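Local coordinates for Blr6230 protein (Bradyrhizobium diazoefficiens USDA 110, PDB 5NGG) that probably hydrolyses beta-lactam antibiotics, as a subclass B3 metallo-beta-lactamase that holds zinc ions in its active site, at residues I97-A102 with P129-G134; Q120-E125 with T182-T187. All coordinates share one frame; numbering follows the deposited sequence.

Contact 1: residues I97-A102 with P129-G134; sequences ILNTHA and PLLEGG. With ZN (zinc ion), chain D.
Leu131 turns its CG anti to the carbonyl carbon (chi1 -69°), which carries the isobutyl end off helix 128-133 toward Ala102, while Asn99 holds CG anti to its own N (chi1 -172°) and reaches out to meet it from the opposite direction. The closest approach is made by the branch point of the leucine: Leu131 CG lies 3.6 Å from Ala102 CB. The CD2 methyl of Leu131 touches both Ala102 CB and, at 3.8 Å, Asn99 OD1. Leu130, one residue earlier on the helix, covers Ala102 from another quarter, Leu130 CB standing 3.9 Å from Ala102 CB.

No hydrogen bond crosses between the segments; the polar bonds lie within 97-102 or run to other parts of the chain. Asn99 ND2 has its main partner in Asp70, and also donates to His101 O over 2.9 Å, a bent bond (137°) whose donor stands above the carbonyl plane. His101 turns the other way, its NE2 binding zinc at 2.1 Å beside a water, with His103 and His177 completing the protein ligands; its ND1 is bonded to Cys201 O.

The loop after strand 94-98 thus has two faces, as at the start of the HxHxDH motif of metallo-beta-lactamases: one delivers a metal ligand, the other is seated on a helix by leucines. Asn99 joins the two, touching Leu131 through OD1 and bonding Asp70 and His101 O through ND2, which probably helps position the backbone from which the zinc-binding imidazole projects.

Contact 2: residues Q120-E125 with T182-T187; sequences QLVAGE and TSWEMT
Val122 and Trp184 supply the apolar part of this contact, which spans the two sheets of the alpha-beta/beta-alpha sandwich. Val122 CG1, set anti to the backbone N (chi1 -175°), points out of strand 120-124 and comes to 3.8 Å from Trp184 CH2, at the far corner of the benzo ring; the two side chains meet at a slant. Thr182, two residues before the tryptophan on strand 182-190, lays its CG2 methyl over one face of the indole, 3.7 Å above the plane and displaced toward the rim. Leu98, Leu169 and Ala171 add to the packing around the ring.

A hydroxyl oxygen packs against a backbone carbon without a hydrogen bond between the segments. Thr182 OG1 lies 3.3 Å from Gly124 CA; the glycine, having no side chain, lets the hydroxyl come directly against its backbone. The hydroxyl itself is hydrogen-bonded to Gly180 O.

Buried polarity is settled through third parties: Trp184 NE1 bonds Asn99 O, two residues before zinc-binding His101. This fixes the indole at its nitrogen, while Val122 CG1 meets the far corner of its benzo ring and Thr182 CG2 covers a face near CE2. The chemistry therefore implies an interface between sheets that rests on van der Waals contact, with the indole N-H tying Trp184 to the backbone close to a zinc ligand.

In the fold
After the strands between 41 and 69 and helix 77-86, the chain reaches strand 94-98 and the loop that carries contact 1's first segment, then passes through the short helices 104-107 and 110-117 to strand 120-124, where contact 2 opens. Helix 128-133 follows almost at once and closes the first loop as contact 1; contact 2 closes only at strand 182-190, so the two loops cross. Contact 1 joins the loop that leaves inner strand 94-98 and bears His101 to a covering helix, and contact 2 joins the seven-stranded sheet to the five-stranded one. Both meet directly: Ile97 pairs with Val122 within the first sheet, and Thr100 O probably accepts a hydrogen bond from Thr182 N, linking the loop after strand 94-98 to strand 182-190.

Contact 1: residues I97-A102 with P129-G134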
ATOM      1  N   ILE A  97      -8.090   3.142  10.081  1.00 10.05           N
ATOM      2  CA  ILE A  97      -7.524   2.256   9.066  1.00  9.16           C
ATOM      3  C   ILE A  97      -7.360   3.111   7.809  1.00  8.47           C
ATOM      4  O   ILE A  97      -8.327   3.731   7.341  1.00  9.49           O
ATOM      5  CB  ILE A  97      -8.443   1.075   8.760  1.00 10.55           C
ATOM      6  CG1 ILE A  97      -8.757   0.279  10.032  1.00 12.40           C
ATOM      7  CG2 ILE A  97      -7.805   0.188   7.708  1.00 11.35           C
ATOM      8  CD1 ILE A  97      -9.889  -0.723   9.882  1.00 15.16           C
ATOM      9  N   LEU A  98      -6.135   3.150   7.280  1.00  7.28           N
ATOM     10  CA  LEU A  98      -5.854   3.847   6.026  1.00  7.44           C
ATOM     11  C   LEU A  98      -5.539   2.813   4.955  1.00  7.10           C
ATOM     12  O   LEU A  98      -4.966   1.762   5.238  1.00  7.89           O
ATOM     13  CB  LEU A  98      -4.655   4.793   6.184  1.00  7.81           C
ATOM     14  CG  LEU A  98      -4.980   6.206   6.692  1.00 11.28           C
ATOM     15  CD1 LEU A  98      -5.920   6.290   7.852  1.00 13.22           C
ATOM     16  CD2 LEU A  98      -3.701   6.973   6.933  1.00 12.20           C
ATOM     17  N   ASN A  99      -5.925   3.142   3.730  1.00  7.70           N
ATOM     18  CA  ASN A  99      -5.636   2.293   2.578  1.00  7.95           C
ATOM     19  C   ASN A  99      -4.734   3.024   1.603  1.00  7.61           C
ATOM     20  O   ASN A  99      -4.947   4.212   1.323  1.00  8.31           O
ATOM     21  CB  ASN A  99      -6.957   1.923   1.899  1.00  8.34           C
ATOM     22  CG  ASN A  99      -6.860   0.859   0.766  1.00  8.40           C
ATOM     23  OD1 ASN A  99      -7.649   0.936  -0.178  1.00 10.55           O
ATOM     24  ND2 ASN A  99      -6.001  -0.142   0.878  1.00  8.16           N
ATOM     25  N   THR A 100      -3.778   2.293   1.040  1.00  7.45           N
ATOM     26  CA  THR A 100      -3.012   2.774  -0.120  1.00  8.18           C
ATOM     27  C   THR A 100      -3.843   2.590  -1.397  1.00  7.40           C
ATOM     28  O   THR A 100      -4.071   3.527  -2.157  1.00  9.79           O
ATOM     29  CB  THR A 100      -1.676   2.031  -0.295  1.00  9.57           C
ATOM     30  OG1 THR A 100      -1.894   0.615  -0.261  1.00 10.79           O
ATOM     31  CG2 THR A 100      -0.665   2.489   0.756  1.00 10.34           C
ATOM     32  N   HIS A 101      -4.315   1.374  -1.652  1.00  7.80           N
ATOM     33  CA  HIS A 101      -5.155   1.151  -2.841  1.00  7.86           C
ATOM     34  C   HIS A 101      -6.014  -0.089  -2.663  1.00  6.86           C
ATOM     35  O   HIS A 101      -5.690  -1.005  -1.914  1.00  7.06           O
ATOM     36  CB  HIS A 101      -4.334   1.089  -4.131  1.00  7.99           C
ATOM     37  CG  HIS A 101      -3.591  -0.193  -4.314  1.00  7.14           C
ATOM     38  ND1 HIS A 101      -2.271  -0.372  -3.955  1.00  9.43           N
ATOM     39  CD2 HIS A 101      -3.971  -1.348  -4.903  1.00  7.33           C
ATOM     40  CE1 HIS A 101      -1.890  -1.598  -4.269  1.00  8.34           C
ATOM     41  NE2 HIS A 101      -2.911  -2.225  -4.825  1.00  7.52           N
ATOM     42  N   ALA A 102      -7.119  -0.106  -3.394  1.00  7.12           N
ATOM     43  CA  ALA A 102      -8.225  -1.019  -3.114  1.00  7.65           C
ATOM     44  C   ALA A 102      -8.177  -2.304  -3.948  1.00  8.10           C
ATOM     45  O   ALA A 102      -9.063  -2.552  -4.752  1.00 11.05           O
ATOM     46  CB  ALA A 102      -9.530  -0.281  -3.324  1.00  8.82           C
ATOM     47  N   PRO A 129     -15.692   3.299  -4.679  1.00 13.05           N
ATOM     48  CA  PRO A 129     -16.611   2.286  -5.236  1.00 12.97           C
ATOM     49  C   PRO A 129     -16.054   0.865  -5.201  1.00 11.53           C
ATOM     50  O   PRO A 129     -16.807  -0.095  -5.046  1.00 11.97           O
ATOM     51  CB  PRO A 129     -16.831   2.737  -6.686  1.00 14.77           C
ATOM     52  CG  PRO A 129     -16.439   4.169  -6.719  1.00 17.67           C
ATOM     53  CD  PRO A 129     -15.421   4.384  -5.643  1.00 15.55           C
ATOM     54  N   LEU A 130     -14.728   0.749  -5.338  1.00 10.15           N
ATOM     55  CA  LEU A 130     -14.047  -0.557  -5.292  0.70 10.34           C
ATOM     56  C   LEU A 130     -14.131  -1.157  -3.892  1.00  9.16           C
ATOM     57  O   LEU A 130     -14.447  -2.334  -3.710  1.00  9.76           O
ATOM     58  CB  LEU A 130     -12.578  -0.417  -5.699  0.70 10.65           C
ATOM     59  CG  LEU A 130     -12.211  -0.305  -7.178  0.70 11.23           C
ATOM     60  CD1 LEU A 130     -12.860   0.876  -7.871  0.70 11.98           C
ATOM     61  CD2 LEU A 130     -10.692  -0.217  -7.296  0.70 11.45           C
ATOM     62  N   LEU A 131     -13.818  -0.346  -2.883  1.00  8.39           N
ATOM     63  CA  LEU A 131     -13.892  -0.790  -1.488  1.00  8.47           C
ATOM     64  C   LEU A 131     -15.313  -1.179  -1.105  1.00  8.77           C
ATOM     65  O   LEU A 131     -15.516  -2.203  -0.438  1.00  9.30           O
ATOM     66  CB  LEU A 131     -13.377   0.315  -0.564  1.00  8.93           C
ATOM     67  CG  LEU A 131     -11.869   0.554  -0.687  1.00  9.10           C
ATOM     68  CD1 LEU A 131     -11.479   1.907  -0.112  1.00 10.60           C
ATOM     69  CD2 LEU A 131     -11.111  -0.545   0.015  1.00 10.04           C
ATOM     70  N   GLU A 132     -16.267  -0.346  -1.494  1.00  9.40           N
ATOM     71  CA  GLU A 132     -17.654  -0.550  -1.100  1.00 10.37           C
ATOM     72  C   GLU A 132     -18.311  -1.673  -1.875  1.00  9.34           C
ATOM     73  O   GLU A 132     -19.317  -2.215  -1.421  1.00 12.14           O
ATOM     74  CB  GLU A 132     -18.422   0.767  -1.163  1.00 11.31           C
ATOM     75  CG  GLU A 132     -17.851   1.776  -0.167  1.00 12.11           C
ATOM     76  CD  GLU A 132     -18.765   2.894   0.270  1.00 14.17           C
ATOM     77  OE1 GLU A 132     -19.804   3.130  -0.373  1.00 18.65           O
ATOM     78  OE2 GLU A 132     -18.380   3.564   1.247  1.00 16.20           O
ATOM     79  N   GLY A 133     -17.765  -2.041  -3.026  1.00  9.71           N
ATOM     80  CA  GLY A 133     -18.283  -3.159  -3.811  1.00 10.98           C
ATOM     81  C   GLY A 133     -17.529  -4.464  -3.622  1.00 10.58           C
ATOM     82  O   GLY A 133     -18.060  -5.518  -3.912  1.00 12.97           O
ATOM     83  N   GLY A 134     -16.278  -4.394  -3.179  1.00  9.36           N
ATOM     84  CA  GLY A 134     -15.461  -5.599  -2.994  1.00  9.68           C
ATOM     85  C   GLY A 134     -15.070  -6.299  -4.289  1.00  9.61           C
ATOM     86  O   GLY A 134     -15.031  -7.533  -4.328  1.00 11.76           O
TER
HETATM   87 ZN    ZN D 302      -2.705  -3.704  -6.252  1.00  7.71          ZN
HETATM   88  O   HOH W   1      -2.136  -5.341  -5.596  1.00  7.07           O

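Contact 2: residues Q120-E125 with T182-T187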
ATOM      1  N   GLN A 120     -12.496   3.812  11.943  1.00 13.78           N
ATOM      2  CA  GLN A 120     -12.920   4.457  10.700  0.50 17.06           C
ATOM      3  C   GLN A 120     -11.927   4.157   9.584  1.00 11.64           C
ATOM      4  O   GLN A 120     -10.744   4.124   9.823  1.00 13.49           O
ATOM      5  CB  GLN A 120     -13.033   5.963  10.901  0.50 17.83           C
ATOM      6  CG  GLN A 120     -14.172   6.369  11.823  0.50 18.93           C
ATOM      7  CD  GLN A 120     -14.164   7.853  12.110  0.50 20.21           C
ATOM      8  OE1 GLN A 120     -13.246   8.367  12.752  0.50 21.43           O
ATOM      9  NE2 GLN A 120     -15.185   8.554  11.635  0.50114.84           N
ATOM     10  N   LEU A 121     -12.445   3.934   8.381  1.00 11.37           N
ATOM     11  CA  LEU A 121     -11.649   3.657   7.193  1.00  9.84           C
ATOM     12  C   LEU A 121     -11.541   4.927   6.346  1.00  9.39           C
ATOM     13  O   LEU A 121     -12.559   5.564   6.013  1.00 10.82           O
ATOM     14  CB  LEU A 121     -12.270   2.531   6.360  1.00 11.25           C
ATOM     15  CG  LEU A 121     -11.618   2.240   4.989  1.00 11.92           C
ATOM     16  CD1 LEU A 121     -10.163   1.789   5.106  1.00 12.90           C
ATOM     17  CD2 LEU A 121     -12.425   1.208   4.186  1.00 12.45           C
ATOM     18  N   VAL A 122     -10.295   5.246   5.991  1.00  8.95           N
ATOM     19  CA  VAL A 122      -9.962   6.424   5.171  1.00  9.47           C
ATOM     20  C   VAL A 122      -9.262   5.956   3.892  1.00  8.96           C
ATOM     21  O   VAL A 122      -8.306   5.183   3.974  1.00  9.77           O
ATOM     22  CB  VAL A 122      -9.021   7.340   5.958  1.00 11.49           C
ATOM     23  CG1 VAL A 122      -8.770   8.629   5.177  1.00 13.69           C
ATOM     24  CG2 VAL A 122      -9.610   7.639   7.323  1.00 13.16           C
ATOM     25  N   ALA A 123      -9.722   6.426   2.734  1.00  8.62           N
ATOM     26  CA  ALA A 123      -9.199   5.962   1.456  1.00  8.54           C
ATOM     27  C   ALA A 123      -9.430   7.023   0.386  1.00  8.79           C
ATOM     28  O   ALA A 123     -10.294   7.895   0.513  1.00 10.14           O
ATOM     29  CB  ALA A 123      -9.857   4.638   1.051  1.00  9.77           C
ATOM     30  N   GLY A 124      -8.665   6.905  -0.695  1.00  9.50           N
ATOM     31  CA  GLY A 124      -8.806   7.788  -1.837  1.00 10.16           C
ATOM     32  C   GLY A 124     -10.209   7.734  -2.413  1.00  9.81           C
ATOM     33  O   GLY A 124     -10.775   6.654  -2.649  1.00 10.43           O
ATOM     34  N   GLU A 125     -10.757   8.906  -2.722  1.00 10.78           N
ATOM     35  CA  GLU A 125     -12.148   8.999  -3.182  1.00 11.30           C
ATOM     36  C   GLU A 125     -12.459   8.103  -4.382  1.00 10.70           C
ATOM     37  O   GLU A 125     -13.517   7.481  -4.428  1.00 11.52           O
ATOM     38  CB  GLU A 125     -12.475  10.452  -3.529  1.00 14.73           C
ATOM     39  CG  GLU A 125     -13.872  10.704  -4.085  1.00 19.30           C
ATOM     40  CD  GLU A 125     -14.127  12.176  -4.354  0.50 26.86           C
ATOM     41  OE1 GLU A 125     -13.859  13.006  -3.459  0.50 26.19           O
ATOM     42  OE2 GLU A 125     -14.599  12.503  -5.463  0.50 28.07           O
ATOM     43  N   THR A 182      -3.564   6.097  -3.221  1.00  7.96           N
ATOM     44  CA  THR A 182      -3.182   7.217  -2.365  1.00  8.38           C
ATOM     45  C   THR A 182      -1.888   6.871  -1.658  1.00  7.53           C
ATOM     46  O   THR A 182      -1.794   5.863  -0.953  1.00  8.69           O
ATOM     47  CB  THR A 182      -4.286   7.505  -1.341  1.00  9.36           C
ATOM     48  OG1 THR A 182      -5.512   7.796  -2.044  1.00 11.07           O
ATOM     49  CG2 THR A 182      -3.933   8.689  -0.450  1.00 10.20           C
ATOM     50  N   SER A 183      -0.892   7.719  -1.838  1.00  7.73           N
ATOM     51  CA  SER A 183       0.375   7.624  -1.126  1.00  7.55           C
ATOM     52  C   SER A 183       0.333   8.554   0.078  1.00  7.99           C
ATOM     53  O   SER A 183      -0.088   9.695  -0.030  1.00 11.07           O
ATOM     54  CB  SER A 183       1.531   7.998  -2.053  1.00  8.57           C
ATOM     55  OG  SER A 183       1.620   7.081  -3.148  1.00  9.00           O
ATOM     56  N   TRP A 184       0.743   8.047   1.238  1.00  7.28           N
ATOM     57  CA  TRP A 184       0.568   8.778   2.493  1.00  7.66           C
ATOM     58  C   TRP A 184       1.914   9.258   3.045  1.00  7.95           C
ATOM     59  O   TRP A 184       2.827   8.457   3.219  1.00  8.31           O
ATOM     60  CB  TRP A 184      -0.085   7.850   3.514  1.00  8.01           C
ATOM     61  CG  TRP A 184      -1.497   7.470   3.212  1.00  8.14           C
ATOM     62  CD1 TRP A 184      -1.951   6.333   2.603  1.00  8.58           C
ATOM     63  CD2 TRP A 184      -2.647   8.255   3.494  1.00  8.80           C
ATOM     64  NE1 TRP A 184      -3.305   6.356   2.513  1.00  9.09           N
ATOM     65  CE2 TRP A 184      -3.769   7.523   3.061  1.00  8.51           C
ATOM     66  CE3 TRP A 184      -2.848   9.503   4.098  1.00  9.36           C
ATOM     67  CZ2 TRP A 184      -5.076   7.992   3.238  1.00  9.84           C
ATOM     68  CZ3 TRP A 184      -4.117   9.965   4.244  1.00 10.56           C
ATOM     69  CH2 TRP A 184      -5.227   9.207   3.838  1.00 10.37           C
ATOM     70  N   GLU A 185       2.012  10.558   3.313  1.00  8.59           N
ATOM     71  CA  GLU A 185       3.247  11.154   3.819  1.00  9.02           C
ATOM     72  C   GLU A 185       3.134  11.462   5.311  1.00  8.80           C
ATOM     73  O   GLU A 185       2.114  11.961   5.785  1.00 10.00           O
ATOM     74  CB  GLU A 185       3.530  12.435   3.052  1.00  9.73           C
ATOM     75  CG  GLU A 185       4.806  13.142   3.455  1.00 13.71           C
ATOM     76  CD  GLU A 185       5.068  14.410   2.660  1.00 17.19           C
ATOM     77  OE1 GLU A 185       4.209  14.828   1.828  1.00 24.69           O
ATOM     78  OE2 GLU A 185       6.148  15.009   2.909  1.00 20.48           O
ATOM     79  N   MET A 186       4.200  11.181   6.051  1.00  8.59           N
ATOM     80  CA  MET A 186       4.256  11.574   7.471  0.70 10.19           C
ATOM     81  C   MET A 186       5.682  11.800   7.900  1.00  9.37           C
ATOM     82  O   MET A 186       6.617  11.310   7.285  1.00 11.45           O
ATOM     83  CB  MET A 186       3.582  10.578   8.409  0.70 10.58           C
ATOM     84  CG  MET A 186       4.247   9.220   8.485  0.70 10.57           C
ATOM     85  SD  MET A 186       3.513   8.139   9.742  0.70 10.95           S
ATOM     86  CE  MET A 186       4.243   8.825  11.224  0.70 11.23           C
ATOM     87  N   THR A 187       5.825  12.589   8.959  1.00 10.00           N
ATOM     88  CA  THR A 187       7.124  12.890   9.517  1.00  9.48           C
ATOM     89  C   THR A 187       7.395  11.970  10.717  1.00 10.20           C
ATOM     90  O   THR A 187       6.517  11.737  11.573  1.00 11.13           O
ATOM     91  CB  THR A 187       7.149  14.338  10.020  1.00 11.59           C
ATOM     92  OG1 THR A 187       6.757  15.181   8.942  1.00 13.24           O
ATOM     93  CG2 THR A 187       8.518  14.753  10.540  1.00 11.88           C
TER